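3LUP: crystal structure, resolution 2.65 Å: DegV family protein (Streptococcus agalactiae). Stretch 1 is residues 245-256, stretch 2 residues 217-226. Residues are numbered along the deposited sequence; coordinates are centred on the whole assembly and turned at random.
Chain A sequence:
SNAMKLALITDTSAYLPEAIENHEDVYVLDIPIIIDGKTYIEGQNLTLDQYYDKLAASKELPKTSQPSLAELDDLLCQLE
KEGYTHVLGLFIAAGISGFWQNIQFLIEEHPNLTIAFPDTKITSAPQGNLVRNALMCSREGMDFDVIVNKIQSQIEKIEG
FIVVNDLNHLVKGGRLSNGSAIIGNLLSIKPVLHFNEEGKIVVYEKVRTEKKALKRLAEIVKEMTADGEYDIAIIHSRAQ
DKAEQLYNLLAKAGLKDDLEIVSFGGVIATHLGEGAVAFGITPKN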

ATOM      1  N   GLN A 245      18.786  -4.760  -8.755  1.00 34.16           N
ATOM      2  CA  GLN A 245      18.700  -5.793  -9.773  1.00 34.22           C
ATOM      3  C   GLN A 245      17.459  -5.594 -10.635  1.00 34.15           C
ATOM      4  O   GLN A 245      17.565  -5.451 -11.852  1.00 34.46           O
ATOM      5  CB  GLN A 245      18.683  -7.174  -9.116  1.00 34.45           C
ATOM      6  CG  GLN A 245      18.245  -8.316 -10.020  1.00 35.74           C
ATOM      7  CD  GLN A 245      19.213  -8.603 -11.146  1.00 36.99           C
ATOM      8  OE1 GLN A 245      20.324  -8.087 -11.183  1.00 38.38           O
ATOM      9  NE2 GLN A 245      18.791  -9.441 -12.074  1.00 38.54           N
ATOM     10  N   LEU A 246      16.286  -5.576 -10.001  1.00 33.77           N
ATOM     11  CA  LEU A 246      15.036  -5.390 -10.723  1.00 33.40           C
ATOM     12  C   LEU A 246      15.031  -4.063 -11.470  1.00 33.56           C
ATOM     13  O   LEU A 246      14.524  -3.984 -12.588  1.00 33.68           O
ATOM     14  CB  LEU A 246      13.842  -5.480  -9.777  1.00 32.91           C
ATOM     15  CG  LEU A 246      12.431  -5.325 -10.365  1.00 32.33           C
ATOM     16  CD1 LEU A 246      12.134  -6.175 -11.641  1.00 28.54           C
ATOM     17  CD2 LEU A 246      11.404  -5.583  -9.247  1.00 31.17           C
ATOM     18  N   TYR A 247      15.610  -3.035 -10.851  1.00 33.64           N
ATOM     19  CA  TYR A 247      15.748  -1.719 -11.471  1.00 33.73           C
ATOM     20  C   TYR A 247      16.502  -1.812 -12.781  1.00 33.53           C
ATOM     21  O   TYR A 247      16.086  -1.223 -13.786  1.00 33.58           O
ATOM     22  CB  TYR A 247      16.481  -0.758 -10.536  1.00 33.92           C
ATOM     23  CG  TYR A 247      16.610   0.653 -11.062  1.00 34.83           C
ATOM     24  CD1 TYR A 247      15.628   1.613 -10.794  1.00 35.59           C
ATOM     25  CD2 TYR A 247      17.722   1.038 -11.809  1.00 35.69           C
ATOM     26  CE1 TYR A 247      15.745   2.908 -11.266  1.00 35.37           C
ATOM     27  CE2 TYR A 247      17.853   2.336 -12.276  1.00 36.00           C
ATOM     28  CZ  TYR A 247      16.863   3.260 -12.000  1.00 35.78           C
ATOM     29  OH  TYR A 247      16.995   4.537 -12.478  1.00 36.59           O
ATOM     30  N   ASN A 248      17.616  -2.545 -12.755  1.00 33.17           N
ATOM     31  CA  ASN A 248      18.437  -2.758 -13.945  1.00 32.54           C
ATOM     32  C   ASN A 248      17.706  -3.562 -15.000  1.00 32.26           C
ATOM     33  O   ASN A 248      17.733  -3.193 -16.163  1.00 32.26           O
ATOM     34  CB  ASN A 248      19.776  -3.398 -13.590  1.00 32.30           C
ATOM     35  CG  ASN A 248      20.634  -2.499 -12.717  1.00 32.78           C
ATOM     36  OD1 ASN A 248      20.566  -1.268 -12.808  1.00 33.66           O
ATOM     37  ND2 ASN A 248      21.442  -3.110 -11.854  1.00 32.25           N
ATOM     38  N   LEU A 249      17.029  -4.634 -14.593  1.00 31.89           N
ATOM     39  CA  LEU A 249      16.195  -5.403 -15.510  1.00 31.90           C
ATOM     40  C   LEU A 249      15.163  -4.520 -16.209  1.00 32.30           C
ATOM     41  O   LEU A 249      14.890  -4.703 -17.389  1.00 32.74           O
ATOM     42  CB  LEU A 249      15.483  -6.543 -14.780  1.00 31.64           C
ATOM     43  CG  LEU A 249      16.331  -7.701 -14.247  1.00 31.61           C
ATOM     44  CD1 LEU A 249      15.532  -8.539 -13.221  1.00 30.92           C
ATOM     45  CD2 LEU A 249      16.902  -8.564 -15.386  1.00 29.19           C
ATOM     46  N   LEU A 250      14.597  -3.564 -15.474  1.00 32.62           N
ATOM     47  CA  LEU A 250      13.624  -2.623 -16.017  1.00 32.49           C
ATOM     48  C   LEU A 250      14.282  -1.471 -16.770  1.00 32.64           C
ATOM     49  O   LEU A 250      13.690  -0.903 -17.687  1.00 32.54           O
ATOM     50  CB  LEU A 250      12.735  -2.093 -14.901  1.00 32.47           C
ATOM     51  CG  LEU A 250      11.746  -3.120 -14.351  1.00 32.30           C
ATOM     52  CD1 LEU A 250      10.903  -2.470 -13.290  1.00 33.01           C
ATOM     53  CD2 LEU A 250      10.861  -3.669 -15.460  1.00 32.14           C
ATOM     54  N   ALA A 251      15.507  -1.133 -16.378  1.00 32.63           N
ATOM     55  CA  ALA A 251      16.295  -0.141 -17.095  1.00 32.80           C
ATOM     56  C   ALA A 251      16.601  -0.675 -18.488  1.00 32.89           C
ATOM     57  O   ALA A 251      16.380   0.006 -19.485  1.00 32.71           O
ATOM     58  CB  ALA A 251      17.590   0.177 -16.336  1.00 32.70           C
ATOM     59  N   LYS A 252      17.087  -1.912 -18.539  1.00 33.21           N
ATOM     60  CA  LYS A 252      17.361  -2.594 -19.799  1.00 33.43           C
ATOM     61  C   LYS A 252      16.104  -2.658 -20.666  1.00 33.84           C
ATOM     62  O   LYS A 252      16.174  -2.459 -21.870  1.00 33.81           O
ATOM     63  CB  LYS A 252      17.931  -4.006 -19.570  1.00 32.88           C
ATOM     64  CG  LYS A 252      18.323  -4.698 -20.865  1.00 32.56           C
ATOM     65  CD  LYS A 252      18.983  -6.050 -20.676  1.00 31.59           C
ATOM     66  CE  LYS A 252      19.432  -6.606 -22.023  1.00 30.02           C
ATOM     67  NZ  LYS A 252      20.236  -7.854 -21.892  1.00 30.01           N
ATOM     68  N   ALA A 253      14.952  -2.916 -20.055  1.00 34.60           N
ATOM     69  CA  ALA A 253      13.729  -3.100 -20.832  1.00 35.22           C
ATOM     70  C   ALA A 253      13.172  -1.785 -21.426  1.00 35.75           C
ATOM     71  O   ALA A 253      12.230  -1.811 -22.221  1.00 36.08           O
ATOM     72  CB  ALA A 253      12.681  -3.851 -20.016  1.00 34.82           C
ATOM     73  N   GLY A 254      13.776  -0.653 -21.064  1.00 36.01           N
ATOM     74  CA  GLY A 254      13.337   0.663 -21.535  1.00 36.37           C
ATOM     75  C   GLY A 254      12.439   1.467 -20.597  1.00 36.85           C
ATOM     76  O   GLY A 254      11.904   2.498 -21.000  1.00 36.70           O
ATOM     77  N   LEU A 255      12.283   1.016 -19.347  1.00 37.25           N
ATOM     78  CA  LEU A 255      11.283   1.579 -18.418  1.00 37.60           C
ATOM     79  C   LEU A 255      11.849   2.432 -17.280  1.00 38.04           C
ATOM     80  O   LEU A 255      11.140   2.722 -16.319  1.00 38.69           O
ATOM     81  CB  LEU A 255      10.382   0.467 -17.848  1.00 37.41           C
ATOM     82  CG  LEU A 255       9.602  -0.401 -18.848  1.00 37.06           C
ATOM     83  CD1 LEU A 255       9.153  -1.682 -18.197  1.00 36.63           C
ATOM     84  CD2 LEU A 255       8.408   0.340 -19.430  1.00 37.44           C
ATOM     85  N   LYS A 256      13.108   2.843 -17.410  1.00 38.51           N
ATOM     86  CA  LYS A 256      13.839   3.643 -16.417  1.00 38.85           C
ATOM     87  C   LYS A 256      13.139   4.950 -16.014  1.00 39.73           C
ATOM     88  O   LYS A 256      13.319   5.441 -14.901  1.00 39.78           O
ATOM     89  CB  LYS A 256      15.231   3.967 -16.992  1.00 38.77           C
ATOM     90  CG  LYS A 256      16.239   4.603 -16.039  1.00 37.57           C
ATOM     91  CD  LYS A 256      17.216   5.519 -16.780  1.00 36.80           C
ATOM     92  CE  LYS A 256      18.401   4.755 -17.391  1.00 36.63           C
ATOM     93  NZ  LYS A 256      19.307   5.632 -18.178  1.00 34.63           N
TER
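Stretch 2 217-226: LAEIVKEMTA

Stretch 2 is helical from Leu217 to Met224, a selenomethionine, and continues a helix that begins earlier in the chain. It lies across the helix of stretch 1 with both helices running in broadly the same direction. The signed crossing angle is -46°, and the axes approach to 9.3 Å. The backbones come close at Ala218, whose CA lies 5.7 Å from Leu250 CA.

Ala218 is the hollow of this contact. Its short side chain leaves room for three leucines of stretch 1. Leu249 CB lies 3.6 Å from Ala218 CB. Leu246 CD1 reaches the backbone as well, 3.5 Å from Ala218 N. Leu250 CD2 lies 3.8 Å from Ala218 CB and 3.7 Å from Ala218 O. The CA-to-CB bond of Leu250 points sideways, but the end of its side chain comes nearer to stretch 2. The same methyl, Leu250 CD2, also packs on Val221, 3.7 Å from Val221 CB. Thus it fits between Ala218 and Val221, one turn apart on the helix. Leu217 extends the apolar patch, with its CD1 3.8 Å from Leu246 CD2.

Farther along, stretch 1 leaves its helix through a Schellman motif. Gly254 has positive phi, and Leu255 N bonds back to Leu250 O at 2.9 Å. Beyond this turn Leu255 points toward stretch 2. Its CD1 meets Val221 CG1 at 3.7 Å, while its CD2 lies 4.1 Å from Thr225 OG1. Thr225 OG1 donates a hydrogen bond to Val221 O within its own stretch, at 2.7 Å.

Lys222 borders the contact. Its extended chain brings CE to 3.9 Å from Ala253 O. No hydrogen bond joins the stretches; the fit rests on packing and buries 400 Å², both sides summed.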

ATOM      1  N   LEU A 217       9.509 -10.792 -12.672  1.00 34.52           N
ATOM      2  CA  LEU A 217       8.920  -9.507 -12.270  1.00 34.73           C
ATOM      3  C   LEU A 217       9.074  -8.409 -13.341  1.00 35.02           C
ATOM      4  O   LEU A 217       8.099  -7.728 -13.694  1.00 34.55           O
ATOM      5  CB  LEU A 217       9.519  -9.015 -10.946  1.00 34.70           C
ATOM      6  CG  LEU A 217       9.078  -9.646  -9.620  1.00 34.03           C
ATOM      7  CD1 LEU A 217       9.915  -9.051  -8.519  1.00 31.71           C
ATOM      8  CD2 LEU A 217       7.574  -9.454  -9.331  1.00 33.54           C
ATOM      9  N   ALA A 218      10.298  -8.250 -13.852  1.00 35.27           N
ATOM     10  CA  ALA A 218      10.566  -7.300 -14.938  1.00 35.41           C
ATOM     11  C   ALA A 218       9.706  -7.574 -16.164  1.00 35.81           C
ATOM     12  O   ALA A 218       9.173  -6.645 -16.757  1.00 36.49           O
ATOM     13  CB  ALA A 218      12.013  -7.298 -15.310  1.00 35.13           C
ATOM     14  N   GLU A 219       9.546  -8.840 -16.537  1.00 35.92           N
ATOM     15  CA  GLU A 219       8.683  -9.178 -17.668  1.00 36.01           C
ATOM     16  C   GLU A 219       7.223  -8.809 -17.410  1.00 35.48           C
ATOM     17  O   GLU A 219       6.523  -8.337 -18.317  1.00 35.41           O
ATOM     18  CB  GLU A 219       8.812 -10.651 -18.034  1.00 36.39           C
ATOM     19  CG  GLU A 219      10.106 -10.979 -18.770  1.00 38.60           C
ATOM     20  CD  GLU A 219      10.465 -12.457 -18.705  1.00 43.01           C
ATOM     21  OE1 GLU A 219       9.560 -13.288 -18.443  1.00 45.17           O
ATOM     22  OE2 GLU A 219      11.657 -12.792 -18.911  1.00 44.48           O
ATOM     23  N   ILE A 220       6.789  -8.994 -16.165  1.00 34.79           N
ATOM     24  CA  ILE A 220       5.410  -8.725 -15.770  1.00 34.05           C
ATOM     25  C   ILE A 220       5.104  -7.238 -15.840  1.00 34.08           C
ATOM     26  O   ILE A 220       4.035  -6.848 -16.312  1.00 34.25           O
ATOM     27  CB  ILE A 220       5.099  -9.275 -14.365  1.00 33.79           C
ATOM     28  CG1 ILE A 220       5.055 -10.805 -14.390  1.00 33.25           C
ATOM     29  CG2 ILE A 220       3.763  -8.768 -13.890  1.00 33.52           C
ATOM     30  CD1 ILE A 220       4.929 -11.459 -13.037  1.00 30.29           C
ATOM     31  N   VAL A 221       6.043  -6.413 -15.381  1.00 34.23           N
ATOM     32  CA  VAL A 221       5.934  -4.950 -15.508  1.00 34.45           C
ATOM     33  C   VAL A 221       5.695  -4.527 -16.967  1.00 34.62           C
ATOM     34  O   VAL A 221       4.887  -3.634 -17.243  1.00 34.07           O
ATOM     35  CB  VAL A 221       7.211  -4.225 -15.006  1.00 34.46           C
ATOM     36  CG1 VAL A 221       7.128  -2.734 -15.281  1.00 34.80           C
ATOM     37  CG2 VAL A 221       7.434  -4.458 -13.534  1.00 34.16           C
ATOM     38  N   LYS A 222       6.395  -5.189 -17.887  1.00 34.97           N
ATOM     39  CA  LYS A 222       6.344  -4.824 -19.285  1.00 35.74           C
ATOM     40  C   LYS A 222       4.971  -5.145 -19.852  1.00 36.04           C
ATOM     41  O   LYS A 222       4.449  -4.393 -20.699  1.00 35.69           O
ATOM     42  CB  LYS A 222       7.436  -5.551 -20.068  1.00 36.27           C
ATOM     43  CG  LYS A 222       7.811  -4.904 -21.400  1.00 37.38           C
ATOM     44  CD  LYS A 222       9.028  -5.597 -22.031  1.00 40.92           C
ATOM     45  CE  LYS A 222       9.732  -4.680 -23.073  1.00 43.14           C
ATOM     46  NZ  LYS A 222      10.900  -5.333 -23.777  1.00 43.32           N
ATOM     47  N   GLU A 223       4.397  -6.256 -19.376  1.00 36.15           N
ATOM     48  CA  GLU A 223       3.056  -6.678 -19.778  1.00 36.57           C
ATOM     49  C   GLU A 223       2.017  -5.730 -19.230  1.00 36.12           C
ATOM     50  O   GLU A 223       1.174  -5.207 -19.972  1.00 36.04           O
ATOM     51  CB  GLU A 223       2.749  -8.071 -19.259  1.00 36.78           C
ATOM     52  CG  GLU A 223       3.502  -9.171 -19.969  1.00 40.76           C
ATOM     53  CD  GLU A 223       2.926 -10.548 -19.661  1.00 45.58           C
ATOM     54  OE1 GLU A 223       1.928 -10.622 -18.886  1.00 46.99           O
ATOM     55  OE2 GLU A 223       3.469 -11.546 -20.204  1.00 46.64           O
HETATM   56  N   MSE A 224       2.095  -5.513 -17.919  1.00 35.45           N
HETATM   57  CA  MSE A 224       1.124  -4.716 -17.197  1.00 34.96           C
HETATM   58  C   MSE A 224       1.045  -3.260 -17.671  1.00 34.26           C
HETATM   59  O   MSE A 224      -0.034  -2.663 -17.650  1.00 34.00           O
HETATM   60  CB  MSE A 224       1.408  -4.797 -15.690  1.00 35.12           C
HETATM   61  CG  MSE A 224       1.350  -6.228 -15.162  1.00 36.67           C
HETATM   62 SE   MSE A 224      -0.461  -7.020 -15.134  0.75 41.56          SE
HETATM   63  CE  MSE A 224      -0.106  -8.681 -16.104  1.00 40.85           C
ATOM     64  N   THR A 225       2.177  -2.701 -18.100  1.00 33.43           N
ATOM     65  CA  THR A 225       2.255  -1.282 -18.453  1.00 32.52           C
ATOM     66  C   THR A 225       2.045  -1.020 -19.931  1.00 31.90           C
ATOM     67  O   THR A 225       2.150   0.117 -20.391  1.00 32.11           O
ATOM     68  CB  THR A 225       3.590  -0.650 -18.005  1.00 32.55           C
ATOM     69  OG1 THR A 225       4.682  -1.306 -18.663  1.00 33.23           O
ATOM     70  CG2 THR A 225       3.754  -0.767 -16.507  1.00 32.17           C
ATOM     71  N   ALA A 226       1.728  -2.072 -20.674  1.00 31.59           N
ATOM     72  CA  ALA A 226       1.546  -1.977 -22.130  1.00 30.96           C
ATOM     73  C   ALA A 226       0.368  -1.104 -22.542  1.00 30.48           C
ATOM     74  O   ALA A 226       0.344  -0.596 -23.655  1.00 30.11           O
ATOM     75  CB  ALA A 226       1.390  -3.359 -22.724  1.00 30.98           C
TER